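Local coordinates for protein alpha-2,3-sialyltransferase (Campylobacter jejuni, PDB 2P2V) that probably transfers sialic acid from CMP-sialic acid to acceptor sugars in alpha-2,3 linkage, as the N-terminal, catalytic part of a longer membrane-associated glycosyltransferase, at residues Tyr43-Arg47 against Ile157-Tyr163; Val72-Gln76 against Val270-Lys274. All coordinates share one frame; numbering follows the deposited sequence.

Contact 1: Tyr43-Arg47 against Ile157-Tyr163. With EDO (1,2-ethanediol), chain E.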
loop_
_atom_site.group_PDB
_atom_site.type_symbol
_atom_site.label_atom_id
_atom_site.label_comp_id
_atom_site.label_asym_id
_atom_site.label_seq_id
_atom_site.Cartn_x
_atom_site.Cartn_y
_atom_site.Cartn_z
ATOM N N TYR A 43 -33.806 20.907 -3.889
ATOM C CA TYR A 43 -32.383 21.137 -3.750
ATOM C C TYR A 43 -31.847 20.395 -2.506
ATOM O O TYR A 43 -32.598 20.086 -1.582
ATOM C CB TYR A 43 -32.056 22.641 -3.606
ATOM C CG TYR A 43 -32.811 23.330 -2.486
ATOM C CD1 TYR A 43 -32.350 23.259 -1.146
ATOM C CD2 TYR A 43 -33.989 24.069 -2.750
ATOM C CE1 TYR A 43 -33.038 23.889 -0.130
ATOM C CE2 TYR A 43 -34.690 24.685 -1.746
ATOM C CZ TYR A 43 -34.211 24.606 -0.439
ATOM O OH TYR A 43 -34.891 25.207 0.565
ATOM N N ASP A 44 -30.539 20.131 -2.538
ATOM C CA ASP A 44 -29.742 19.677 -1.348
ATOM C C ASP A 44 -28.947 20.892 -0.918
ATOM O O ASP A 44 -28.784 21.850 -1.671
ATOM C CB ASP A 44 -28.787 18.523 -1.747
ATOM C CG ASP A 44 -29.525 17.199 -1.995
ATOM O OD1 ASP A 44 -30.589 17.016 -1.413
ATOM O OD2 ASP A 44 -29.073 16.332 -2.789
ATOM N N VAL A 45 -28.382 20.872 0.301
ATOM C CA VAL A 45 -27.683 22.028 0.801
ATOM C C VAL A 45 -26.264 21.545 1.261
ATOM O O VAL A 45 -26.183 20.494 1.901
ATOM C CB VAL A 45 -28.368 22.541 2.057
ATOM C CG1 VAL A 45 -27.617 23.681 2.581
ATOM C CG2 VAL A 45 -29.859 22.984 1.766
ATOM N N PHE A 46 -25.223 22.329 0.977
ATOM C CA PHE A 46 -23.865 22.069 1.520
ATOM C C PHE A 46 -23.525 23.236 2.431
ATOM O O PHE A 46 -23.793 24.413 2.099
ATOM C CB PHE A 46 -22.819 22.003 0.412
ATOM C CG PHE A 46 -22.763 20.698 -0.380
ATOM C CD1 PHE A 46 -23.576 19.616 -0.112
ATOM C CD2 PHE A 46 -21.842 20.610 -1.431
ATOM C CE1 PHE A 46 -23.470 18.437 -0.899
ATOM C CE2 PHE A 46 -21.720 19.468 -2.206
ATOM C CZ PHE A 46 -22.528 18.368 -1.934
ATOM N N ARG A 47 -22.959 22.937 3.607
ATOM C CA ARG A 47 -22.516 24.001 4.497
ATOM C C ARG A 47 -21.072 23.690 4.908
ATOM O O ARG A 47 -20.601 22.555 4.775
ATOM C CB ARG A 47 -23.367 24.031 5.779
ATOM C CG ARG A 47 -24.934 24.192 5.614
ATOM C CD ARG A 47 -25.255 25.521 4.955
ATOM N NE ARG A 47 -24.826 26.728 5.670
ATOM C CZ ARG A 47 -25.526 27.319 6.640
ATOM N NH1 ARG A 47 -26.661 26.808 7.050
ATOM N NH2 ARG A 47 -25.093 28.447 7.186
ATOM N N ILE A 157 -16.707 19.905 -5.378
ATOM C CA ILE A 157 -17.200 18.643 -4.883
ATOM C C ILE A 157 -18.586 18.341 -5.492
ATOM O O ILE A 157 -18.840 17.210 -5.971
ATOM C CB ILE A 157 -17.333 18.654 -3.316
ATOM C CG1 ILE A 157 -15.928 18.599 -2.703
ATOM C CG2 ILE A 157 -18.137 17.442 -2.853
ATOM C CD1 ILE A 157 -15.289 17.221 -2.648
ATOM N N ALA A 158 -19.440 19.350 -5.468
ATOM C CA ALA A 158 -20.827 19.216 -6.030
ATOM C C ALA A 158 -20.771 18.772 -7.500
ATOM O O ALA A 158 -21.474 17.815 -7.896
ATOM C CB ALA A 158 -21.603 20.505 -5.866
ATOM N N ILE A 159 -19.899 19.412 -8.272
ATOM C CA ILE A 159 -19.728 19.118 -9.717
ATOM C C ILE A 159 -19.196 17.723 -9.909
ATOM O O ILE A 159 -19.742 16.928 -10.731
ATOM C CB ILE A 159 -18.859 20.189 -10.387
ATOM C CG1 ILE A 159 -19.606 21.517 -10.347
ATOM C CG2 ILE A 159 -18.417 19.793 -11.795
ATOM C CD1 ILE A 159 -18.798 22.683 -10.699
ATOM N N ALA A 160 -18.168 17.344 -9.101
ATOM C CA ALA A 160 -17.716 15.971 -9.179
ATOM C C ALA A 160 -18.774 14.928 -8.837
ATOM O O ALA A 160 -18.702 13.820 -9.332
ATOM C CB ALA A 160 -16.403 15.725 -8.403
ATOM N N LEU A 161 -19.726 15.248 -7.966
ATOM C CA LEU A 161 -20.692 14.271 -7.537
ATOM C C LEU A 161 -21.896 14.277 -8.482
ATOM O O LEU A 161 -22.786 13.421 -8.382
ATOM C CB LEU A 161 -21.182 14.595 -6.141
ATOM C CG LEU A 161 -20.134 14.239 -5.048
ATOM C CD1 LEU A 161 -20.669 14.818 -3.775
ATOM C CD2 LEU A 161 -19.790 12.743 -4.905
ATOM N N GLY A 162 -21.922 15.256 -9.361
ATOM C CA GLY A 162 -22.909 15.208 -10.471
ATOM C C GLY A 162 -24.069 16.167 -10.312
ATOM O O GLY A 162 -25.080 16.030 -11.017
ATOM N N TYR A 163 -23.943 17.172 -9.435
ATOM C CA TYR A 163 -24.904 18.263 -9.444
ATOM C C TYR A 163 -24.655 19.179 -10.637
ATOM O O TYR A 163 -23.498 19.369 -11.087
ATOM C CB TYR A 163 -24.869 19.059 -8.150
ATOM C CG TYR A 163 -25.330 18.316 -6.909
ATOM C CD1 TYR A 163 -24.394 17.756 -6.027
ATOM C CD2 TYR A 163 -26.687 18.226 -6.579
ATOM C CE1 TYR A 163 -24.783 17.141 -4.909
ATOM C CE2 TYR A 163 -27.097 17.597 -5.438
ATOM C CZ TYR A 163 -26.120 17.067 -4.580
ATOM O OH TYR A 163 -26.498 16.436 -3.433
HETATM C C1 EDO E . -35.862 20.757 -1.596
HETATM O O1 EDO E . -35.636 19.361 -1.780
HETATM C C2 EDO E . -36.089 21.088 -0.146
HETATM O O2 EDO E . -37.245 21.942 -0.127
#

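Contact 2: Val72-Gln76 against Val270-Lys274. With EDO (1,2-ethanediol), chain F.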
loop_
_atom_site.group_PDB
_atom_site.type_symbol
_atom_site.label_atom_id
_atom_site.label_comp_id
_atom_site.label_asym_id
_atom_site.label_seq_id
_atom_site.Cartn_x
_atom_site.Cartn_y
_atom_site.Cartn_z
ATOM N N VAL A 72 -8.863 21.667 12.142
ATOM C CA VAL A 72 -9.850 21.641 13.212
ATOM C C VAL A 72 -10.802 20.494 13.001
ATOM O O VAL A 72 -11.836 20.445 13.624
ATOM C CB VAL A 72 -10.682 22.966 13.271
ATOM C CG1 VAL A 72 -9.751 24.138 13.720
ATOM C CG2 VAL A 72 -11.249 23.303 11.880
ATOM N N PHE A 73 -10.421 19.514 12.187
ATOM C CA PHE A 73 -11.411 18.408 11.920
ATOM C C PHE A 73 -11.814 17.652 13.150
ATOM O O PHE A 73 -12.964 17.259 13.319
ATOM C CB PHE A 73 -10.882 17.443 10.843
ATOM C CG PHE A 73 -11.969 16.566 10.279
ATOM C CD1 PHE A 73 -12.820 17.078 9.273
ATOM C CD2 PHE A 73 -12.189 15.303 10.785
ATOM C CE1 PHE A 73 -13.847 16.280 8.778
ATOM C CE2 PHE A 73 -13.249 14.483 10.287
ATOM C CZ PHE A 73 -14.064 15.024 9.272
ATOM N N LEU A 74 -10.834 17.368 14.033
ATOM C CA LEU A 74 -11.183 16.625 15.244
ATOM C C LEU A 74 -12.321 17.276 16.015
ATOM O O LEU A 74 -13.255 16.592 16.424
ATOM C CB LEU A 74 -9.920 16.511 16.161
ATOM C CG LEU A 74 -10.107 15.698 17.466
ATOM C CD1 LEU A 74 -9.946 14.235 17.251
ATOM C CD2 LEU A 74 -8.966 16.169 18.415
ATOM N N GLN A 75 -12.203 18.587 16.288
ATOM C CA GLN A 75 -13.258 19.298 17.013
ATOM C C GLN A 75 -14.558 19.398 16.168
ATOM O O GLN A 75 -15.665 19.200 16.679
ATOM C CB GLN A 75 -12.769 20.687 17.414
ATOM C CG GLN A 75 -11.585 20.611 18.405
ATOM C CD GLN A 75 -10.199 20.516 17.755
ATOM O OE1 GLN A 75 -10.054 20.220 16.563
ATOM N NE2 GLN A 75 -9.145 20.769 18.571
ATOM N N GLN A 76 -14.414 19.633 14.867
ATOM C CA GLN A 76 -15.638 19.836 14.066
ATOM C C GLN A 76 -16.411 18.529 13.924
ATOM O O GLN A 76 -17.672 18.524 13.849
ATOM C CB GLN A 76 -15.278 20.327 12.669
ATOM C CG GLN A 76 -14.688 21.704 12.529
ATOM C CD GLN A 76 -15.640 22.826 12.826
ATOM O OE1 GLN A 76 -16.582 22.700 13.617
ATOM N NE2 GLN A 76 -15.417 23.944 12.148
ATOM N N VAL A 270 -7.696 11.394 22.010
ATOM C CA VAL A 270 -7.564 12.814 21.678
ATOM C C VAL A 270 -6.134 13.225 21.946
ATOM O O VAL A 270 -5.544 13.944 21.139
ATOM C CB VAL A 270 -8.569 13.723 22.469
ATOM C CG1 VAL A 270 -8.214 15.177 22.327
ATOM C CG2 VAL A 270 -9.998 13.565 21.915
ATOM N N SER A 271 -5.550 12.818 23.091
ATOM C CA SER A 271 -4.154 13.268 23.332
ATOM C C SER A 271 -3.176 12.735 22.296
ATOM O O SER A 271 -2.301 13.450 21.870
ATOM C CB SER A 271 -3.656 13.043 24.805
ATOM O OG SER A 271 -4.077 11.790 25.240
ATOM N N PHE A 272 -3.320 11.461 21.922
ATOM C CA PHE A 272 -2.528 10.836 20.909
ATOM C C PHE A 272 -2.638 11.662 19.622
ATOM O O PHE A 272 -1.636 12.010 18.979
ATOM C CB PHE A 272 -3.035 9.385 20.645
ATOM C CG PHE A 272 -2.244 8.694 19.559
ATOM C CD1 PHE A 272 -2.548 8.950 18.215
ATOM C CD2 PHE A 272 -1.167 7.857 19.879
ATOM C CE1 PHE A 272 -1.798 8.399 17.200
ATOM C CE2 PHE A 272 -0.442 7.243 18.861
ATOM C CZ PHE A 272 -0.745 7.543 17.510
ATOM N N TYR A 273 -3.887 11.928 19.241
ATOM C CA TYR A 273 -4.186 12.682 17.998
ATOM C C TYR A 273 -3.573 14.077 17.959
ATOM O O TYR A 273 -2.873 14.437 16.988
ATOM C CB TYR A 273 -5.694 12.750 17.855
ATOM C CG TYR A 273 -6.123 13.374 16.541
ATOM C CD1 TYR A 273 -6.579 12.567 15.492
ATOM C CD2 TYR A 273 -6.064 14.758 16.347
ATOM C CE1 TYR A 273 -6.961 13.157 14.258
ATOM C CE2 TYR A 273 -6.469 15.346 15.150
ATOM C CZ TYR A 273 -6.892 14.538 14.118
ATOM O OH TYR A 273 -7.301 15.090 12.903
ATOM N N LYS A 274 -3.725 14.822 19.076
ATOM C CA LYS A 274 -3.252 16.193 19.146
ATOM C C LYS A 274 -1.746 16.238 19.230
ATOM O O LYS A 274 -1.111 17.209 18.780
ATOM C CB LYS A 274 -3.826 16.879 20.382
ATOM C CG LYS A 274 -5.218 17.359 20.239
ATOM C CD LYS A 274 -5.724 17.968 21.527
ATOM C CE LYS A 274 -7.057 18.648 21.299
ATOM N NZ LYS A 274 -7.476 19.381 22.525
HETATM C C1 EDO F . -3.448 11.809 13.660
HETATM O O1 EDO F . -4.230 11.281 12.587
HETATM C C2 EDO F . -2.567 12.933 13.152
HETATM O O2 EDO F . -3.154 14.135 13.654
HETATM O O HOH W 1 -7.893 17.912 13.320
#

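Contact 1: Tyr43-Arg47 against Ile157-Tyr163
Phe46 reaches from its strand to the last turns of helix 150-161, and the CE2-CZ end of its ring does the touching. Phe46 CE2 lies 3.8 Å from Ala158 CB, whose short side chain lets the ring come close to the helix backbone. One residue earlier, Ile157 CG2 meets the same Phe46 CE2 at 4.2 Å, while Leu161 CD1 comes to the edge of the Phe46 ring, near its plane. Phe46 CG stands beside its backbone N (chi1 -78°), a setting that carries the ring off the strand onto the helix. Strand 44-48 belongs to the parallel sheet of a Rossmann-like alpha/beta domain, and helix 150-161 covers one of its faces; strand segment and helix segment run at 141° to each other. Phe67 of the adjoining strand 62-68 also meets the Phe46 ring. The helix ends in a Schellman motif: Gly162 takes a positive phi, and Tyr163 N bonds to Ala158 O. Just beyond this turn, Tyr163 heads back to the strand. Its CE1 touches Phe46 CZ at 3.9 Å, the two ring planes nearly perpendicular in an oblique pairing. At the outer border Tyr163 OH donates a hydrogen bond of 2.7 Å to Asp44 OD2. The oxygen is met on its anti side, 16° out of the carboxylate plane, and lies at the edge of the tyrosine ring, in plane. Across this bond the planes of carboxylate and ring stand almost at right angles.

Contact 2: Val72-Gln76 against Val270-Lys274
Leu74 CA and Val270 CA, the nearest backbone pair, are 8.3 Å apart, so side chains bridge the gap between two helices. Residues 73-76 form the first turn of helix 73-85, with Val72 at its N-cap position, and residues 270-274 lie near the start of helix 268-283. Leu74 is the main bridging side chain. Its CG lies opposite the backbone N (chi1 -178°), and the branch extends over the ring of Tyr273, the two side chains running antiparallel alongside one another. Leu74 CD1 sits over the middle of one ring face, 4.0 Å from the centroid and 10° off the normal, a CH-pi contact; Leu74 CB touches Tyr273 CE2 at 3.8 Å. The other branch, Leu74 CD2, packs on Val270 CG1 at 4.1 Å. A 1,2-ethanediol, probably from the crystallisation liquor, lies over the opposite face of the Tyr273 ring. Beside this packing, the extended chain of Lys274 crosses Gln75 at about a right angle, Lys274 CE 4.0 Å from Gln75 NE2. One water joins the helices: it accepts from Leu74 N at 3.1 Å and hydrogen-bonds Tyr273 OH at 2.9 Å. Leu74 O bonds to Tyr143 OH of the second subunit. Across the contact no direct hydrogen bond forms; the helices are held by apolar and CH-pi packing, while the water satisfies an amide of the first helical turn and links it to the phenol.

Contacts 1 and 2 lie on opposite sides of the chain's centre, their own centres about 27 Å apart and nearest atoms about 9 Å apart, without touching. Along the chain they interlace: 43-47, 72-76, 157-163, 270-274. Contact 1 joins sheet strand 44-48 to helix 150-161. Contact 2 joins helix 73-85, which follows the neighbouring strand 62-68, to helix 268-283, the last of this fragment, and borders a second subunit. The bound CMP-3-fluoro-sialic acid touches Val72 and Gln76 of contact 2, whereas the side chain of Phe46 is about 11 Å from it. One contact thus joins sheet to helix in the interior; the other packs helix 268-283 against the start of helix 73-85, which lines the substrate-analogue pocket.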